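Local structure of uncharacterized protein (Corynebacterium diphtheriae, 3LMM) at residues V40-E45 and V86-K91; A46-G51 and R94-E99; G82-G87 and I132-A137. The protein is of unknown function but is probably a transcriptional regulator, with a Schlafen AlbA_2-type domain, a RecG C-terminal-like region and helix-turn-helix family segments. One frame throughout, in Å; residues are numbered along the deposited sequence.

Interaction 1 of 3, residues V40-E45 and V86-K91; sequences VDFKEE and VGIEDK. With CO (cobalt (II) ion), chain E.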
loop_
_atom_site.group_PDB
_atom_site.type_symbol
_atom_site.label_atom_id
_atom_site.label_comp_id
_atom_site.label_asym_id
_atom_site.label_seq_id
_atom_site.Cartn_x
_atom_site.Cartn_y
_atom_site.Cartn_z
ATOM N N VAL A 40 28.326 2.916 -5.325
ATOM C CA VAL A 40 27.327 3.197 -6.329
ATOM C C VAL A 40 26.950 1.878 -7.004
ATOM O O VAL A 40 27.809 1.066 -7.344
ATOM C CB VAL A 40 27.852 4.232 -7.331
ATOM C CG1 VAL A 40 26.808 4.528 -8.378
ATOM C CG2 VAL A 40 28.218 5.511 -6.588
ATOM N N ASP A 41 25.648 1.666 -7.162
ATOM C CA ASP A 41 25.110 0.445 -7.752
ATOM C C ASP A 41 25.012 0.497 -9.269
ATOM O O ASP A 41 24.175 1.221 -9.812
ATOM C CB ASP A 41 23.716 0.178 -7.162
ATOM C CG ASP A 41 23.305 -1.288 -7.239
ATOM O OD1 ASP A 41 24.054 -2.086 -7.834
ATOM O OD2 ASP A 41 22.237 -1.647 -6.694
ATOM N N PHE A 42 25.863 -0.271 -9.952
ATOM C CA PHE A 42 25.838 -0.333 -11.422
ATOM C C PHE A 42 24.834 -1.380 -11.861
ATOM O O PHE A 42 24.979 -2.550 -11.524
ATOM C CB PHE A 42 27.200 -0.737 -11.998
ATOM C CG PHE A 42 28.248 0.335 -11.907
ATOM C CD1 PHE A 42 29.568 0.059 -12.253
ATOM C CD2 PHE A 42 27.918 1.616 -11.479
ATOM C CE1 PHE A 42 30.548 1.037 -12.151
ATOM C CE2 PHE A 42 28.894 2.603 -11.374
ATOM C CZ PHE A 42 30.214 2.315 -11.719
ATOM N N LYS A 43 23.818 -0.965 -12.607
ATOM C CA LYS A 43 22.825 -1.909 -13.095
ATOM C C LYS A 43 22.579 -1.721 -14.574
ATOM O O LYS A 43 22.600 -0.604 -15.099
ATOM C CB LYS A 43 21.496 -1.766 -12.364
ATOM C CG LYS A 43 21.573 -2.097 -10.894
ATOM C CD LYS A 43 20.776 -3.332 -10.551
ATOM C CE LYS A 43 21.590 -4.593 -10.704
ATOM N NZ LYS A 43 20.758 -5.759 -10.301
ATOM N N GLU A 44 22.326 -2.846 -15.221
ATOM C CA GLU A 44 22.082 -2.928 -16.641
ATOM C C GLU A 44 20.621 -3.274 -16.906
ATOM O O GLU A 44 20.138 -4.293 -16.423
ATOM C CB GLU A 44 22.975 -4.017 -17.188
ATOM C CG GLU A 44 22.718 -4.344 -18.603
ATOM C CD GLU A 44 23.602 -5.456 -19.078
ATOM O OE1 GLU A 44 23.428 -5.868 -20.246
ATOM O OE2 GLU A 44 24.462 -5.919 -18.286
ATOM N N GLU A 45 19.920 -2.436 -17.668
ATOM C CA GLU A 45 18.512 -2.693 -17.968
ATOM C C GLU A 45 18.385 -4.135 -18.415
ATOM O O GLU A 45 18.889 -4.514 -19.476
ATOM C CB GLU A 45 18.012 -1.760 -19.071
ATOM C CG GLU A 45 16.551 -1.955 -19.445
ATOM C CD GLU A 45 16.076 -0.942 -20.473
ATOM O OE1 GLU A 45 14.960 -1.109 -21.008
ATOM O OE2 GLU A 45 16.808 0.031 -20.756
ATOM N N VAL A 86 21.500 3.123 -13.812
ATOM C CA VAL A 86 20.962 2.148 -14.745
ATOM C C VAL A 86 21.566 2.432 -16.095
ATOM O O VAL A 86 21.548 3.568 -16.552
ATOM C CB VAL A 86 19.455 2.255 -14.881
ATOM C CG1 VAL A 86 19.021 1.549 -16.150
ATOM C CG2 VAL A 86 18.772 1.623 -13.675
ATOM N N GLY A 87 22.102 1.401 -16.733
ATOM C CA GLY A 87 22.717 1.592 -18.031
ATOM C C GLY A 87 24.213 1.340 -17.992
ATOM O O GLY A 87 24.919 1.645 -18.946
ATOM N N ILE A 88 24.702 0.803 -16.879
ATOM C CA ILE A 88 26.117 0.482 -16.749
ATOM C C ILE A 88 26.251 -0.975 -16.337
ATOM O O ILE A 88 25.734 -1.384 -15.294
ATOM C CB ILE A 88 26.844 1.374 -15.687
ATOM C CG1 ILE A 88 27.244 2.731 -16.284
ATOM C CG2 ILE A 88 28.128 0.705 -15.224
ATOM C CD1 ILE A 88 26.082 3.607 -16.681
ATOM N N GLU A 89 26.944 -1.757 -17.159
ATOM C CA GLU A 89 27.146 -3.177 -16.875
ATOM C C GLU A 89 27.817 -3.349 -15.527
ATOM O O GLU A 89 28.785 -2.660 -15.207
ATOM C CB GLU A 89 28.011 -3.824 -17.962
ATOM C CG GLU A 89 28.219 -5.336 -17.800
ATOM C CD GLU A 89 29.044 -5.942 -18.926
ATOM O OE1 GLU A 89 29.255 -7.175 -18.924
ATOM O OE2 GLU A 89 29.497 -5.186 -19.812
ATOM N N ASP A 90 27.306 -4.286 -14.747
ATOM C CA ASP A 90 27.845 -4.558 -13.426
ATOM C C ASP A 90 29.297 -5.043 -13.403
ATOM O O ASP A 90 29.740 -5.767 -14.285
ATOM C CB ASP A 90 26.977 -5.597 -12.733
ATOM C CG ASP A 90 27.410 -5.847 -11.321
ATOM O OD1 ASP A 90 27.423 -4.868 -10.538
ATOM O OD2 ASP A 90 27.739 -7.014 -10.996
ATOM N N LYS A 91 30.024 -4.653 -12.360
ATOM C CA LYS A 91 31.435 -5.034 -12.159
ATOM C C LYS A 91 32.427 -4.507 -13.209
ATOM O O LYS A 91 33.493 -3.990 -12.860
ATOM C CB LYS A 91 31.570 -6.564 -12.053
ATOM C CG LYS A 91 30.757 -7.166 -10.912
ATOM C CD LYS A 91 31.062 -8.638 -10.693
ATOM C CE LYS A 91 30.029 -9.305 -9.779
ATOM N NZ LYS A 91 29.853 -8.657 -8.445
HETATM CO CO CO E . 25.193 -3.959 -9.351
#

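Interaction 2 of 3, residues A46-G51 and R94-E99; sequences AGRRNG and RIIGTE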
loop_
_atom_site.group_PDB
_atom_site.type_symbol
_atom_site.label_atom_id
_atom_site.label_comp_id
_atom_site.label_asym_id
_atom_site.label_seq_id
_atom_site.Cartn_x
_atom_site.Cartn_y
_atom_site.Cartn_z
ATOM N N ALA A 46 17.717 -4.941 -17.599
ATOM C CA ALA A 46 17.556 -6.356 -17.904
ATOM C C ALA A 46 16.677 -6.600 -19.114
ATOM O O ALA A 46 15.924 -5.719 -19.525
ATOM C CB ALA A 46 16.980 -7.085 -16.697
ATOM N N GLY A 47 16.794 -7.804 -19.675
ATOM C CA GLY A 47 15.987 -8.198 -20.813
ATOM C C GLY A 47 16.468 -7.670 -22.140
ATOM O O GLY A 47 15.708 -7.583 -23.102
ATOM N N ARG A 48 17.737 -7.313 -22.210
ATOM C CA ARG A 48 18.243 -6.780 -23.455
ATOM C C ARG A 48 19.475 -7.541 -23.911
ATOM O O ARG A 48 19.919 -7.407 -25.052
ATOM C CB ARG A 48 18.552 -5.304 -23.283
ATOM C CG ARG A 48 17.996 -4.465 -24.394
ATOM C CD ARG A 48 17.221 -3.295 -23.849
ATOM N NE ARG A 48 18.037 -2.306 -23.146
ATOM C CZ ARG A 48 18.887 -1.467 -23.730
ATOM N NH1 ARG A 48 19.058 -1.491 -25.042
ATOM N NH2 ARG A 48 19.537 -0.574 -23.000
ATOM N N ARG A 49 20.016 -8.358 -23.015
ATOM C CA ARG A 49 21.183 -9.151 -23.337
ATOM C C ARG A 49 20.811 -10.398 -24.115
ATOM O O ARG A 49 19.956 -11.183 -23.693
ATOM C CB ARG A 49 21.934 -9.536 -22.066
ATOM C CG ARG A 49 23.237 -8.775 -21.872
ATOM C CD ARG A 49 24.236 -9.028 -23.010
ATOM N NE ARG A 49 25.547 -8.475 -22.691
ATOM C CZ ARG A 49 25.785 -7.179 -22.517
ATOM N NH1 ARG A 49 24.796 -6.306 -22.642
ATOM N NH2 ARG A 49 27.000 -6.753 -22.187
ATOM N N ASN A 50 21.471 -10.561 -25.259
ATOM C CA ASN A 50 21.273 -11.703 -26.152
ATOM C C ASN A 50 22.577 -12.504 -26.274
ATOM O O ASN A 50 22.630 -13.532 -26.950
ATOM C CB ASN A 50 20.832 -11.208 -27.535
ATOM C CG ASN A 50 20.719 -12.330 -28.552
ATOM O OD1 ASN A 50 21.726 -12.837 -29.051
ATOM N ND2 ASN A 50 19.487 -12.731 -28.855
ATOM N N GLY A 51 23.618 -12.019 -25.599
ATOM C CA GLY A 51 24.906 -12.679 -25.624
ATOM C C GLY A 51 25.929 -11.910 -26.439
ATOM O O GLY A 51 26.700 -11.106 -25.901
ATOM N N ARG A 94 31.072 -1.220 -18.142
ATOM C CA ARG A 94 30.841 -0.886 -19.539
ATOM C C ARG A 94 29.525 -0.156 -19.730
ATOM O O ARG A 94 28.500 -0.574 -19.191
ATOM C CB ARG A 94 30.844 -2.156 -20.377
ATOM C CG ARG A 94 32.205 -2.771 -20.510
ATOM C CD ARG A 94 32.147 -4.126 -21.163
ATOM N NE ARG A 94 33.488 -4.646 -21.328
ATOM C CZ ARG A 94 33.775 -5.904 -21.632
ATOM N NH1 ARG A 94 35.048 -6.274 -21.758
ATOM N NH2 ARG A 94 32.799 -6.785 -21.798
ATOM N N ILE A 95 29.553 0.933 -20.496
ATOM C CA ILE A 95 28.334 1.705 -20.751
ATOM C C ILE A 95 27.422 0.999 -21.765
ATOM O O ILE A 95 27.840 0.714 -22.884
ATOM C CB ILE A 95 28.652 3.134 -21.287
ATOM C CG1 ILE A 95 29.175 4.018 -20.162
ATOM C CG2 ILE A 95 27.399 3.781 -21.854
ATOM C CD1 ILE A 95 30.678 4.168 -20.156
ATOM N N ILE A 96 26.182 0.727 -21.362
ATOM C CA ILE A 96 25.207 0.070 -22.221
ATOM C C ILE A 96 24.135 1.086 -22.575
ATOM O O ILE A 96 23.790 1.253 -23.739
ATOM C CB ILE A 96 24.519 -1.116 -21.510
ATOM C CG1 ILE A 96 25.552 -1.996 -20.805
ATOM C CG2 ILE A 96 23.697 -1.910 -22.506
ATOM C CD1 ILE A 96 26.636 -2.565 -21.695
ATOM N N GLY A 97 23.603 1.761 -21.560
ATOM C CA GLY A 97 22.576 2.766 -21.796
ATOM C C GLY A 97 21.152 2.277 -21.591
ATOM O O GLY A 97 20.911 1.084 -21.405
ATOM N N THR A 98 20.204 3.206 -21.622
ATOM C CA THR A 98 18.811 2.857 -21.440
ATOM C C THR A 98 17.923 4.007 -21.888
ATOM O O THR A 98 18.245 5.169 -21.668
ATOM C CB THR A 98 18.523 2.476 -19.967
ATOM O OG1 THR A 98 17.109 2.425 -19.752
ATOM C CG2 THR A 98 19.156 3.482 -19.030
ATOM N N GLU A 99 16.812 3.664 -22.533
ATOM C CA GLU A 99 15.888 4.657 -23.050
ATOM C C GLU A 99 14.589 4.676 -22.262
ATOM O O GLU A 99 13.608 5.296 -22.673
ATOM C CB GLU A 99 15.603 4.359 -24.522
ATOM C CG GLU A 99 16.861 4.082 -25.341
ATOM C CD GLU A 99 17.758 5.302 -25.486
ATOM O OE1 GLU A 99 19.003 5.149 -25.349
ATOM O OE2 GLU A 99 17.224 6.410 -25.754
#

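Interaction 3 of 3, residues G82-G87 and I132-A137; sequences GALIVG and IYVAAA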
loop_
_atom_site.group_PDB
_atom_site.type_symbol
_atom_site.label_atom_id
_atom_site.label_comp_id
_atom_site.label_asym_id
_atom_site.label_seq_id
_atom_site.Cartn_x
_atom_site.Cartn_y
_atom_site.Cartn_z
ATOM N N GLY A 82 21.209 4.764 -1.034
ATOM C CA GLY A 82 22.311 4.829 -1.973
ATOM C C GLY A 82 21.847 5.264 -3.348
ATOM O O GLY A 82 20.699 5.692 -3.524
ATOM N N ALA A 83 22.743 5.154 -4.326
ATOM C CA ALA A 83 22.430 5.534 -5.697
ATOM C C ALA A 83 22.687 4.410 -6.687
ATOM O O ALA A 83 23.573 3.582 -6.502
ATOM C CB ALA A 83 23.226 6.768 -6.091
ATOM N N LEU A 84 21.884 4.406 -7.741
ATOM C CA LEU A 84 21.959 3.426 -8.803
ATOM C C LEU A 84 22.172 4.096 -10.137
ATOM O O LEU A 84 21.589 5.144 -10.402
ATOM C CB LEU A 84 20.651 2.667 -8.913
ATOM C CG LEU A 84 20.513 1.500 -7.989
ATOM C CD1 LEU A 84 20.595 1.961 -6.529
ATOM C CD2 LEU A 84 19.193 0.834 -8.297
ATOM N N ILE A 85 23.000 3.496 -10.978
ATOM C CA ILE A 85 23.168 4.042 -12.303
ATOM C C ILE A 85 22.695 2.949 -13.249
ATOM O O ILE A 85 23.382 1.942 -13.423
ATOM C CB ILE A 85 24.619 4.396 -12.627
ATOM C CG1 ILE A 85 25.194 5.295 -11.539
ATOM C CG2 ILE A 85 24.662 5.140 -13.957
ATOM C CD1 ILE A 85 26.554 5.896 -11.886
ATOM N N VAL A 86 21.500 3.123 -13.812
ATOM C CA VAL A 86 20.962 2.148 -14.745
ATOM C C VAL A 86 21.566 2.432 -16.095
ATOM O O VAL A 86 21.548 3.568 -16.552
ATOM C CB VAL A 86 19.455 2.255 -14.881
ATOM C CG1 VAL A 86 19.021 1.549 -16.150
ATOM C CG2 VAL A 86 18.772 1.623 -13.675
ATOM N N GLY A 87 22.102 1.401 -16.733
ATOM C CA GLY A 87 22.717 1.592 -18.031
ATOM C C GLY A 87 24.213 1.340 -17.992
ATOM O O GLY A 87 24.919 1.645 -18.946
ATOM N N ILE A 132 19.511 6.759 -10.346
ATOM C CA ILE A 132 18.404 6.634 -9.423
ATOM C C ILE A 132 18.882 6.820 -7.992
ATOM O O ILE A 132 19.752 6.086 -7.510
ATOM C CB ILE A 132 17.725 5.281 -9.519
ATOM C CG1 ILE A 132 17.187 5.065 -10.914
ATOM C CG2 ILE A 132 16.593 5.233 -8.528
ATOM C CD1 ILE A 132 16.538 3.736 -11.090
ATOM N N TYR A 133 18.309 7.807 -7.315
ATOM C CA TYR A 133 18.683 8.095 -5.944
ATOM C C TYR A 133 17.596 7.599 -5.011
ATOM O O TYR A 133 16.472 8.113 -5.000
ATOM C CB TYR A 133 18.892 9.599 -5.760
ATOM C CG TYR A 133 20.029 10.146 -6.582
ATOM C CD1 TYR A 133 21.350 9.836 -6.271
ATOM C CD2 TYR A 133 19.785 10.916 -7.717
ATOM C CE1 TYR A 133 22.404 10.278 -7.078
ATOM C CE2 TYR A 133 20.829 11.360 -8.533
ATOM C CZ TYR A 133 22.135 11.036 -8.213
ATOM O OH TYR A 133 23.166 11.451 -9.035
ATOM N N VAL A 134 17.932 6.584 -4.230
ATOM C CA VAL A 134 16.972 6.031 -3.300
ATOM C C VAL A 134 17.394 6.313 -1.856
ATOM O O VAL A 134 18.532 6.062 -1.468
ATOM C CB VAL A 134 16.751 4.506 -3.608
ATOM C CG1 VAL A 134 17.961 3.943 -4.319
ATOM C CG2 VAL A 134 16.437 3.727 -2.341
ATOM N N ALA A 135 16.469 6.887 -1.086
ATOM C CA ALA A 135 16.696 7.241 0.315
ATOM C C ALA A 135 16.342 6.087 1.240
ATOM O O ALA A 135 15.553 5.215 0.874
ATOM C CB ALA A 135 15.869 8.463 0.677
ATOM N N ALA A 136 16.927 6.087 2.435
ATOM C CA ALA A 136 16.667 5.042 3.417
ATOM C C ALA A 136 15.189 5.055 3.794
ATOM O O ALA A 136 14.623 6.108 4.099
ATOM C CB ALA A 136 17.518 5.269 4.646
ATOM N N ALA A 137 14.570 3.878 3.767
ATOM C CA ALA A 137 13.156 3.740 4.085
ATOM C C ALA A 137 12.920 3.853 5.574
ATOM O O ALA A 137 13.755 3.436 6.365
ATOM C CB ALA A 137 12.645 2.398 3.590
#

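Interaction 1 of 3, residues V40-E45 and V86-K91
Phe42 lays one ring face against Ile88 where strand 41-43 runs beside the loop that leaves strand 82-86. From CB outward, CB meets both Ile88 CG2 and the Ile88 carbonyl oxygen, Phe42 CG lies 3.3 Å from that methyl, CD1 is nearly as close, and CD2 and CE1 are more distant, so the methyl sits over the CG side of the ring. CG2 is 3.6 Å from the Phe42 ring centroid, a CH-pi contact displaced toward the rim. CB points toward the 86-91 segment, and chi1 -73° sets CG beside the backbone N, anti to the carbonyl carbon, while the Phe42 carbonyl serves a cobalt ion. Phe42 O is 2.6 Å from the cobalt, and Asp41 OD1 and Asp90 OD1 are each 2.7 Å from it, so the two segments share one metal site; at 3.0 Å resolution these lengths are approximate. The metal lies between two carboxylates and probably offsets their repulsion, and Asp41 OD1 also has a salt bridge to Arg151.

Next along, Lys43 pairs with Val86 as a parallel bridge. Its carbonyl oxygen accepts two bonds: Gly87 N comes in nearly along the C=O axis at 2.6 Å from Lys43 O, and Ile88 N lies above the carbonyl plane at 3.1 Å from the same oxygen. Glu44 and Glu89 run side by side and point the same way, Glu44 OE2 resting 3.8 Å from Glu89 CG; Arg49 takes the other oxygen of Glu44 in a salt bridge.

Strand 41-43 is an outermost strand of its sheet, parallel to 82-86. Phe42 packs on Ile22 of helix 10-24, Lys43 forms a salt bridge to Glu71 of helix 62-77, and Ile88 rests on Val129 of strand 128-134.

Interaction 2 of 3, residues A46-G51 and R94-E99
Arg48 and Ile96 mark the nearest approach of two irregular loops whose backbones stay well apart, 9.8 Å from CA to CA, leaving side chains to bridge the gap. Arg48 carries the closest approach. Its chain is bent at chi2 and chi3, the latter (67°) turning NE back, and the guanidinium arrives edge-on at the Gly97 carbonyl. NH2 lies 2.7 Å from Gly97 O, but the angle is too poor for a hydrogen bond. The same nitrogen passes 3.8 Å from Thr98 CA and grazes Ile96 CG2 more loosely. The rest of the Arg48 group has weak partners elsewhere, NE toward Glu45 and NH1 toward the Glu55 carbonyl.

Arg49, poorly ordered, brings NH2 to 4.2 Å from Ile96 CD1, the methyl lying at the guanidinium edge; its main partner is Glu44, through a salt bridge by NH1. Thr98 OG1 bonds to Glu45.

This is a loop-to-loop contact within the Schlafen AlbA_2 family region, joining the connections that follow strands 41-43 and 82-86, with Ile96 about 12 Å by its side chain from the cobalt.

Interaction 3 of 3, residues G82-G87 and I132-A137
Leu84 and Ile132 face each other as a hydrogen-bonded pair in an antiparallel beta ladder, the two central strands of a four-stranded mixed sheet. The strand axes run 158° apart at 4.7 Å. Leu84 and Ile132 project to the same face and stand flank to flank, Leu84 CB 4.0 Å from Ile132 CB. Beyond them, each reaches to a neighbour of the other: Leu84 CD1 touches Val134 CG1 and, toward the opposite end of the ladder, Ile132 CD1 meets Val86 CG2, both pairs crossing obliquely. Ile132 extends there because CD1 is anti to CA about the CB-CG1 bond (chi2 178°). Helix 62-77 covers this apolar face, with Leu68 against Val86 and Met75 and Ala76 against Val134.

The other face carries Ala83 and Tyr133, a non-hydrogen-bonded pair. The Tyr133 ring lies obliquely beside the alanine methyl, and helix 10-24 packs on the ring through Ile16 and Val19. The sheet is thus sandwiched between two helices here.

Backbone bonds hold the register: Gly82 and Val134 exchange a reciprocal pair, as do Leu84 and Ile132, where Ile132 N lies 2.6 Å from Leu84 O. Between these rungs, Ala83 CA makes a CA-H...O contact 3.3 Å from Ile132 O, and its CB stops 3.6 Å from Tyr133 CD1.

Overall arrangement
From the N terminus, the chain passes through strand 41-43 straight into the 46-51 loop, then helix 62-77 and strand 82-86. Interaction 1 closes that beta-alpha-beta crossover, setting 82-86 parallel to 41-43. Interaction 2 crosses it: residues 46-51 lie inside the loop closed by interaction 1, whereas 94-99 lie beyond it. Interaction 3 begins where interaction 1 ends, sharing Val86 and Gly87, and its loop takes in 94-99, helix 102-113 and strand 118-123; it crosses interaction 2 too, because 46-51 lies before that loop. Physical links join all three: Asp41 backbone bonds to Ala83 and Ile85, and the Gly87 carbonyl receives Ile96 and Gly97 amides, tying sheet, metal site and loops together.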